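Local coordinates for adenylate kinase (Desulfovibrio gigas, PDB 2XB4), which probably catalyses the reversible transfer of the terminal phosphate of ATP to AMP, giving two ADP, and carries a zinc ion bound by three cysteines and a histidine, at residues D61-E73 with V90-M104. Residues are numbered along the deposited sequence; the frame is centred on the assembly and turned at random.
Sequences DDITIPMVLETLE and VQAQKLFEALQEKGM
Asp61 and Lys94 form a salt bridge at one end of the contact between helices 61-73 and 90-101. The Lys94 NZ to Asp61 OD2 bond is weak, at 3.4 Å. The extended lysine chain crosses the aspartate at about a right angle, with CD against Asp61 CB. Gln91 also borders this carboxylate, but its OE1 accepts from the backbone N of Arg87; Gln91 is a predicted AMP-binding residue. At the other end, Glu73 OE2 lies 4.0 Å from Lys102 NZ, a long salt bridge. A water bridges the pair: it donates to Glu73 OE1 at 2.6 Å and accepts weakly from Lys102 NZ. A bend at chi2 (-62°) goes with the packing of Lys102 CG on Leu69 CD1.

Between these polar ends the contact is apolar. Ile65 is a knob in a hole made by Gln91, Lys94, Leu95 and Ala98. Its CG2 presses tightly on Ala98 CB at 3.3 Å. Leu69 splits its branches: CD2 meets Leu95 and Ala98, while CD1 meets Leu99 and the CE of Met104. Met104 bends at chi3 (-70°), and this CE also reaches Glu73 CG at 3.6 Å. A Schellman motif with Gly103 at positive phi ends helix 90-101. Leu99 O there accepts from both Lys102 N and Met104 N.

The axes cross at -48°, 9.9 Å apart. Val68 also touches Ile34 of helix 31-40, and Ala92 packs on helix 184-192. Leu72, Leu95, Leu99 and Met104 rest on strand 80-83 of the central parallel sheet, through Trp80 and Leu82.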
ATOM      1  N   ASP A  61     -19.672 -28.126  -9.535  1.00 19.63           N
ATOM      2  CA  ASP A  61     -20.705 -27.447 -10.342  1.00 21.43           C
ATOM      3  C   ASP A  61     -22.090 -27.891  -9.975  1.00 21.52           C
ATOM      4  O   ASP A  61     -23.005 -27.062 -10.034  1.00 20.66           O
ATOM      5  CB  ASP A  61     -20.496 -27.692 -11.844  1.00 23.31           C
ATOM      6  CG  ASP A  61     -19.124 -27.277 -12.347  1.00 30.89           C
ATOM      7  OD1 ASP A  61     -18.489 -26.316 -11.797  1.00 31.36           O
ATOM      8  OD2 ASP A  61     -18.692 -27.927 -13.361  1.00 39.13           O
ATOM      9  N   ASP A  62     -22.262 -29.148  -9.497  1.00 21.12           N
ATOM     10  CA  ASP A  62     -23.599 -29.598  -9.090  1.00 22.65           C
ATOM     11  C   ASP A  62     -24.101 -29.014  -7.796  1.00 20.06           C
ATOM     12  O   ASP A  62     -25.252 -29.251  -7.404  1.00 20.01           O
ATOM     13  CB  ASP A  62     -23.801 -31.128  -9.157  1.00 26.65           C
ATOM     14  CG  ASP A  62     -22.978 -31.935  -8.112  1.00 35.60           C
ATOM     15  OD1 ASP A  62     -22.369 -31.406  -7.133  1.00 39.86           O
ATOM     16  OD2 ASP A  62     -22.997 -33.190  -8.281  1.00 46.58           O
ATOM     17  N   ILE A  63     -23.236 -28.232  -7.119  1.00 16.28           N
ATOM     18  CA  ILE A  63     -23.672 -27.491  -5.969  1.00 13.89           C
ATOM     19  C   ILE A  63     -23.688 -25.984  -6.306  1.00 12.28           C
ATOM     20  O   ILE A  63     -24.612 -25.269  -5.917  1.00  9.94           O
ATOM     21  CB  ILE A  63     -22.738 -27.757  -4.734  1.00 15.46           C
ATOM     22  CG1 ILE A  63     -22.896 -29.227  -4.265  1.00 20.76           C
ATOM     23  CG2 ILE A  63     -23.094 -26.828  -3.622  1.00 14.55           C
ATOM     24  CD1 ILE A  63     -21.900 -29.601  -3.158  1.00 24.86           C
ATOM     25  N   THR A  64     -22.681 -25.503  -7.017  1.00 11.49           N
ATOM     26  CA  THR A  64     -22.589 -24.098  -7.388  1.00 13.43           C
ATOM     27  C   THR A  64     -23.782 -23.644  -8.299  1.00 13.64           C
ATOM     28  O   THR A  64     -24.382 -22.597  -8.061  1.00 15.24           O
ATOM     29  CB  THR A  64     -21.267 -23.886  -8.153  1.00 15.00           C
ATOM     30  OG1 THR A  64     -20.174 -24.067  -7.217  1.00 19.14           O
ATOM     31  CG2 THR A  64     -21.221 -22.455  -8.659  1.00 18.39           C
ATOM     32  N   ILE A  65     -24.156 -24.450  -9.291  1.00 13.72           N
ATOM     33  CA  ILE A  65     -25.203 -24.039 -10.224  1.00 15.12           C
ATOM     34  C   ILE A  65     -26.521 -23.913  -9.437  1.00 13.75           C
ATOM     35  O   ILE A  65     -27.145 -22.870  -9.517  1.00 15.01           O
ATOM     36  CB  ILE A  65     -25.376 -25.052 -11.365  1.00 16.59           C
ATOM     37  CG1 ILE A  65     -24.115 -25.056 -12.280  1.00 20.44           C
ATOM     38  CG2 ILE A  65     -26.641 -24.711 -12.208  1.00 14.18           C
ATOM     39  CD1 ILE A  65     -23.905 -23.830 -13.006  1.00 20.15           C
ATOM     40  N   PRO A  66     -26.902 -24.931  -8.615  1.00 15.14           N
ATOM     41  CA  PRO A  66     -28.132 -24.685  -7.791  1.00 15.16           C
ATOM     42  C   PRO A  66     -28.046 -23.467  -6.862  1.00 14.50           C
ATOM     43  O   PRO A  66     -29.057 -22.779  -6.651  1.00 15.46           O
ATOM     44  CB  PRO A  66     -28.295 -25.974  -6.976  1.00 16.54           C
ATOM     45  CG  PRO A  66     -27.493 -27.017  -7.637  1.00 20.04           C
ATOM     46  CD  PRO A  66     -26.525 -26.373  -8.641  1.00 16.10           C
ATOM     47  N   MET A  67     -26.878 -23.202  -6.303  1.00 13.77           N
ATOM     48  CA  MET A  67     -26.719 -21.952  -5.555  1.00 13.90           C
ATOM     49  C   MET A  67     -27.027 -20.726  -6.352  1.00 14.36           C
ATOM     50  O   MET A  67     -27.735 -19.827  -5.827  1.00 17.61           O
ATOM     51  CB  MET A  67     -25.293 -21.808  -5.007  1.00 11.66           C
ATOM     52  CG  MET A  67     -25.064 -22.746  -3.906  1.00 14.93           C
ATOM     53  SD  MET A  67     -23.426 -22.559  -3.038  1.00 24.37           S
ATOM     54  CE  MET A  67     -23.887 -22.838  -1.417  1.00 31.80           C
ATOM     55  N   VAL A  68     -26.422 -20.627  -7.542  1.00 13.80           N
ATOM     56  CA  VAL A  68     -26.663 -19.494  -8.390  1.00 13.56           C
ATOM     57  C   VAL A  68     -28.177 -19.373  -8.658  1.00 15.13           C
ATOM     58  O   VAL A  68     -28.780 -18.288  -8.502  1.00 13.96           O
ATOM     59  CB  VAL A  68     -25.844 -19.588  -9.738  1.00 14.32           C
ATOM     60  CG1 VAL A  68     -26.343 -18.484 -10.699  1.00 12.57           C
ATOM     61  CG2 VAL A  68     -24.318 -19.521  -9.426  1.00 12.73           C
ATOM     62  N   LEU A  69     -28.814 -20.482  -9.045  1.00 14.32           N
ATOM     63  CA  LEU A  69     -30.260 -20.382  -9.381  1.00 14.76           C
ATOM     64  C   LEU A  69     -31.100 -19.961  -8.170  1.00 15.21           C
ATOM     65  O   LEU A  69     -32.085 -19.194  -8.352  1.00 15.70           O
ATOM     66  CB  LEU A  69     -30.805 -21.717  -9.863  1.00 13.90           C
ATOM     67  CG  LEU A  69     -30.795 -21.938 -11.374  1.00 13.14           C
ATOM     68  CD1 LEU A  69     -32.021 -21.186 -11.928  1.00 15.37           C
ATOM     69  CD2 LEU A  69     -29.443 -21.565 -12.022  1.00 15.17           C
ATOM     70  N   GLU A  70     -30.751 -20.442  -6.956  1.00 15.95           N
ATOM     71  CA  GLU A  70     -31.487 -20.052  -5.764  1.00 17.92           C
ATOM     72  C   GLU A  70     -31.380 -18.553  -5.510  1.00 17.66           C
ATOM     73  O   GLU A  70     -32.338 -17.922  -5.050  1.00 17.97           O
ATOM     74  CB  GLU A  70     -30.993 -20.780  -4.492  1.00 17.70           C
ATOM     75  CG  GLU A  70     -31.483 -22.213  -4.494  1.00 25.23           C
ATOM     76  CD  GLU A  70     -31.462 -22.926  -3.122  1.00 30.72           C
ATOM     77  OE1 GLU A  70     -30.855 -22.441  -2.096  1.00 23.06           O
ATOM     78  OE2 GLU A  70     -32.037 -24.065  -3.119  1.00 34.08           O
ATOM     79  N   THR A  71     -30.191 -17.988  -5.727  1.00 15.10           N
ATOM     80  CA  THR A  71     -29.987 -16.534  -5.574  1.00 16.46           C
ATOM     81  C   THR A  71     -30.745 -15.723  -6.608  1.00 18.31           C
ATOM     82  O   THR A  71     -31.371 -14.696  -6.305  1.00 18.74           O
ATOM     83  CB  THR A  71     -28.429 -16.222  -5.608  1.00 16.05           C
ATOM     84  OG1 THR A  71     -27.898 -16.885  -4.440  1.00 17.44           O
ATOM     85  CG2 THR A  71     -28.145 -14.698  -5.417  1.00 17.72           C
ATOM     86  N   LEU A  72     -30.712 -16.195  -7.842  1.00 17.92           N
ATOM     87  CA  LEU A  72     -31.469 -15.539  -8.934  1.00 19.30           C
ATOM     88  C   LEU A  72     -32.973 -15.502  -8.658  1.00 21.10           C
ATOM     89  O   LEU A  72     -33.642 -14.495  -8.925  1.00 20.19           O
ATOM     90  CB  LEU A  72     -31.172 -16.235 -10.239  1.00 18.14           C
ATOM     91  CG  LEU A  72     -29.763 -16.140 -10.808  1.00 19.17           C
ATOM     92  CD1 LEU A  72     -29.704 -17.010 -12.125  1.00 17.84           C
ATOM     93  CD2 LEU A  72     -29.221 -14.656 -11.026  1.00 21.06           C
ATOM     94  N   GLU A  73     -33.497 -16.597  -8.096  1.00 23.19           N
ATOM     95  CA  GLU A  73     -34.918 -16.710  -7.711  1.00 28.18           C
ATOM     96  C   GLU A  73     -35.297 -15.796  -6.574  1.00 30.18           C
ATOM     97  O   GLU A  73     -36.422 -15.278  -6.519  1.00 32.41           O
ATOM     98  CB  GLU A  73     -35.260 -18.107  -7.277  1.00 27.59           C
ATOM     99  CG  GLU A  73     -35.425 -19.014  -8.434  1.00 36.93           C
ATOM    100  CD  GLU A  73     -35.743 -20.449  -8.024  1.00 50.18           C
ATOM    101  OE1 GLU A  73     -35.270 -20.913  -6.933  1.00 54.05           O
ATOM    102  OE2 GLU A  73     -36.484 -21.101  -8.803  1.00 54.73           O
ATOM    103  N   VAL A  90     -18.091 -25.661 -19.353  1.00 16.08           N
ATOM    104  CA  VAL A  90     -18.865 -26.656 -18.579  1.00 16.83           C
ATOM    105  C   VAL A  90     -19.859 -25.922 -17.665  1.00 15.15           C
ATOM    106  O   VAL A  90     -21.062 -26.258 -17.636  1.00 14.85           O
ATOM    107  CB  VAL A  90     -17.956 -27.680 -17.815  1.00 19.38           C
ATOM    108  CG1 VAL A  90     -18.754 -28.532 -16.775  1.00 17.92           C
ATOM    109  CG2 VAL A  90     -17.144 -28.613 -18.821  1.00 22.16           C
ATOM    110  N   GLN A  91     -19.396 -24.896 -16.942  1.00 12.41           N
ATOM    111  CA  GLN A  91     -20.318 -24.086 -16.158  1.00 11.13           C
ATOM    112  C   GLN A  91     -21.343 -23.402 -17.044  1.00 13.01           C
ATOM    113  O   GLN A  91     -22.556 -23.273 -16.610  1.00 13.57           O
ATOM    114  CB  GLN A  91     -19.611 -22.946 -15.407  1.00 11.29           C
ATOM    115  CG  GLN A  91     -18.699 -23.483 -14.308  1.00 13.03           C
ATOM    116  CD  GLN A  91     -17.790 -22.350 -13.676  1.00 20.05           C
ATOM    117  OE1 GLN A  91     -17.588 -21.290 -14.238  1.00 21.62           O
ATOM    118  NE2 GLN A  91     -17.273 -22.616 -12.475  1.00 19.12           N
ATOM    119  N   ALA A  92     -20.938 -22.886 -18.212  1.00 12.40           N
ATOM    120  CA  ALA A  92     -21.909 -22.122 -19.003  1.00 13.17           C
ATOM    121  C   ALA A  92     -23.063 -23.022 -19.451  1.00 13.27           C
ATOM    122  O   ALA A  92     -24.267 -22.564 -19.565  1.00 13.84           O
ATOM    123  CB  ALA A  92     -21.240 -21.537 -20.280  1.00 13.81           C
ATOM    124  N   GLN A  93     -22.713 -24.252 -19.894  1.00 12.43           N
ATOM    125  CA  GLN A  93     -23.764 -25.144 -20.412  1.00 16.09           C
ATOM    126  C   GLN A  93     -24.644 -25.634 -19.179  1.00 16.00           C
ATOM    127  O   GLN A  93     -25.872 -25.729 -19.259  1.00 16.71           O
ATOM    128  CB  GLN A  93     -23.153 -26.355 -21.121  1.00 16.96           C
ATOM    129  CG  GLN A  93     -24.237 -27.333 -21.489  1.00 22.92           C
ATOM    130  CD  GLN A  93     -23.687 -28.485 -22.306  1.00 33.78           C
ATOM    131  OE1 GLN A  93     -22.499 -28.496 -22.667  1.00 38.18           O
ATOM    132  NE2 GLN A  93     -24.534 -29.478 -22.584  1.00 37.24           N
ATOM    133  N   LYS A  94     -24.012 -25.963 -18.066  1.00 14.65           N
ATOM    134  CA  LYS A  94     -24.832 -26.428 -16.862  1.00 15.19           C
ATOM    135  C   LYS A  94     -25.768 -25.304 -16.435  1.00 14.30           C
ATOM    136  O   LYS A  94     -26.972 -25.559 -16.073  1.00 15.59           O
ATOM    137  CB  LYS A  94     -23.939 -26.895 -15.696  1.00 12.59           C
ATOM    138  CG  LYS A  94     -23.291 -28.227 -16.115  1.00 14.00           C
ATOM    139  CD  LYS A  94     -22.219 -28.655 -15.037  1.00 23.05           C
ATOM    140  CE  LYS A  94     -22.052 -30.202 -15.089  1.00 28.23           C
ATOM    141  NZ  LYS A  94     -20.707 -30.460 -14.534  1.00 31.51           N
ATOM    142  N   LEU A  95     -25.259 -24.067 -16.490  1.00 12.81           N
ATOM    143  CA  LEU A  95     -26.108 -22.910 -16.126  1.00 12.90           C
ATOM    144  C   LEU A  95     -27.299 -22.750 -17.108  1.00 15.52           C
ATOM    145  O   LEU A  95     -28.446 -22.563 -16.701  1.00 14.76           O
ATOM    146  CB  LEU A  95     -25.309 -21.598 -16.081  1.00 12.61           C
ATOM    147  CG  LEU A  95     -26.070 -20.256 -15.836  1.00 15.54           C
ATOM    148  CD1 LEU A  95     -26.593 -20.254 -14.366  1.00 13.83           C
ATOM    149  CD2 LEU A  95     -25.120 -19.060 -15.955  1.00 15.43           C
ATOM    150  N   PHE A  96     -27.006 -22.797 -18.401  1.00 14.07           N
ATOM    151  CA  PHE A  96     -28.079 -22.721 -19.372  1.00 15.60           C
ATOM    152  C   PHE A  96     -29.174 -23.824 -19.132  1.00 15.18           C
ATOM    153  O   PHE A  96     -30.379 -23.528 -19.134  1.00 15.85           O
ATOM    154  CB  PHE A  96     -27.518 -22.832 -20.775  1.00 14.37           C
ATOM    155  CG  PHE A  96     -28.589 -22.746 -21.809  1.00 20.14           C
ATOM    156  CD1 PHE A  96     -29.326 -21.559 -21.971  1.00 22.03           C
ATOM    157  CD2 PHE A  96     -28.920 -23.870 -22.566  1.00 23.33           C
ATOM    158  CE1 PHE A  96     -30.398 -21.531 -22.938  1.00 24.37           C
ATOM    159  CE2 PHE A  96     -29.985 -23.804 -23.541  1.00 27.80           C
ATOM    160  CZ  PHE A  96     -30.676 -22.605 -23.698  1.00 24.45           C
ATOM    161  N   GLU A  97     -28.767 -25.076 -18.883  1.00 15.85           N
ATOM    162  CA  GLU A  97     -29.747 -26.161 -18.690  1.00 18.46           C
ATOM    163  C   GLU A  97     -30.539 -25.942 -17.399  1.00 18.77           C
ATOM    164  O   GLU A  97     -31.755 -26.174 -17.355  1.00 18.45           O
ATOM    165  CB  GLU A  97     -28.997 -27.484 -18.638  1.00 19.69           C
ATOM    166  CG  GLU A  97     -28.387 -27.792 -20.004  1.00 28.23           C
ATOM    167  CD  GLU A  97     -27.316 -28.900 -20.015  1.00 36.01           C
ATOM    168  OE1 GLU A  97     -26.869 -29.389 -18.938  1.00 36.10           O
ATOM    169  OE2 GLU A  97     -26.884 -29.245 -21.138  1.00 40.79           O
ATOM    170  N   ALA A  98     -29.863 -25.391 -16.384  1.00 16.23           N
ATOM    171  CA  ALA A  98     -30.532 -25.129 -15.083  1.00 16.12           C
ATOM    172  C   ALA A  98     -31.558 -23.984 -15.208  1.00 16.98           C
ATOM    173  O   ALA A  98     -32.660 -24.011 -14.582  1.00 16.72           O
ATOM    174  CB  ALA A  98     -29.475 -24.834 -13.973  1.00 13.88           C
ATOM    175  N   LEU A  99     -31.203 -22.938 -15.949  1.00 15.84           N
ATOM    176  CA  LEU A  99     -32.129 -21.848 -16.222  1.00 17.37           C
ATOM    177  C   LEU A  99     -33.365 -22.338 -17.043  1.00 18.41           C
ATOM    178  O   LEU A  99     -34.492 -22.016 -16.731  1.00 18.93           O
ATOM    179  CB  LEU A  99     -31.403 -20.740 -16.997  1.00 16.88           C
ATOM    180  CG  LEU A  99     -30.356 -19.856 -16.246  1.00 15.99           C
ATOM    181  CD1 LEU A  99     -29.686 -19.046 -17.325  1.00 18.45           C
ATOM    182  CD2 LEU A  99     -31.034 -18.902 -15.173  1.00 17.08           C
ATOM    183  N   GLN A 100     -33.136 -23.149 -18.068  1.00 18.28           N
ATOM    184  CA  GLN A 100     -34.271 -23.726 -18.813  1.00 22.02           C
ATOM    185  C   GLN A 100     -35.199 -24.572 -17.908  1.00 22.43           C
ATOM    186  O   GLN A 100     -36.439 -24.478 -18.009  1.00 24.43           O
ATOM    187  CB  GLN A 100     -33.751 -24.590 -19.932  1.00 22.86           C
ATOM    188  CG  GLN A 100     -33.101 -23.837 -21.076  1.00 27.48           C
ATOM    189  CD  GLN A 100     -33.540 -24.442 -22.398  1.00 41.08           C
ATOM    190  OE1 GLN A 100     -33.176 -25.579 -22.710  1.00 45.96           O
ATOM    191  NE2 GLN A 100     -34.371 -23.698 -23.172  1.00 43.64           N
ATOM    192  N   GLU A 101     -34.617 -25.395 -17.041  1.00 21.19           N
ATOM    193  CA  GLU A 101     -35.412 -26.276 -16.150  1.00 24.34           C
ATOM    194  C   GLU A 101     -36.307 -25.413 -15.216  1.00 23.42           C
ATOM    195  O   GLU A 101     -37.349 -25.857 -14.767  1.00 24.39           O
ATOM    196  CB  GLU A 101     -34.509 -27.284 -15.325  1.00 23.00           C
ATOM    197  N   LYS A 102     -35.909 -24.186 -14.933  1.00 21.58           N
ATOM    198  CA  LYS A 102     -36.703 -23.326 -14.017  1.00 23.77           C
ATOM    199  C   LYS A 102     -37.493 -22.273 -14.774  1.00 23.32           C
ATOM    200  O   LYS A 102     -38.117 -21.369 -14.147  1.00 26.86           O
ATOM    201  CB  LYS A 102     -35.776 -22.581 -13.029  1.00 24.17           C
ATOM    202  CG  LYS A 102     -35.058 -23.434 -12.066  1.00 30.80           C
ATOM    203  CD  LYS A 102     -35.915 -24.218 -11.133  1.00 37.75           C
ATOM    204  CE  LYS A 102     -35.007 -24.633  -9.959  1.00 43.69           C
ATOM    205  NZ  LYS A 102     -35.931 -25.042  -8.850  1.00 48.54           N
ATOM    206  N   GLY A 103     -37.420 -22.311 -16.108  1.00 21.73           N
ATOM    207  CA  GLY A 103     -38.211 -21.403 -16.943  1.00 21.28           C
ATOM    208  C   GLY A 103     -37.742 -19.981 -16.834  1.00 22.97           C
ATOM    209  O   GLY A 103     -38.512 -19.062 -17.020  1.00 24.46           O
ATOM    210  N   MET A 104     -36.479 -19.788 -16.533  1.00 22.37           N
ATOM    211  CA  MET A 104     -35.945 -18.446 -16.370  1.00 25.77           C
ATOM    212  C   MET A 104     -35.230 -18.047 -17.682  1.00 25.46           C
ATOM    213  O   MET A 104     -34.286 -18.719 -18.124  1.00 23.74           O
ATOM    214  CB  MET A 104     -34.976 -18.529 -15.174  1.00 25.63           C
ATOM    215  CG  MET A 104     -34.730 -17.244 -14.420  1.00 33.34           C
ATOM    216  SD  MET A 104     -33.656 -17.669 -13.006  1.00 39.90           S
ATOM    217  CE  MET A 104     -34.759 -18.623 -11.937  1.00 36.20           C
TER
HETATM  218  O   HOH W   1     -33.874 -23.049  -7.309  1.00 26.88           O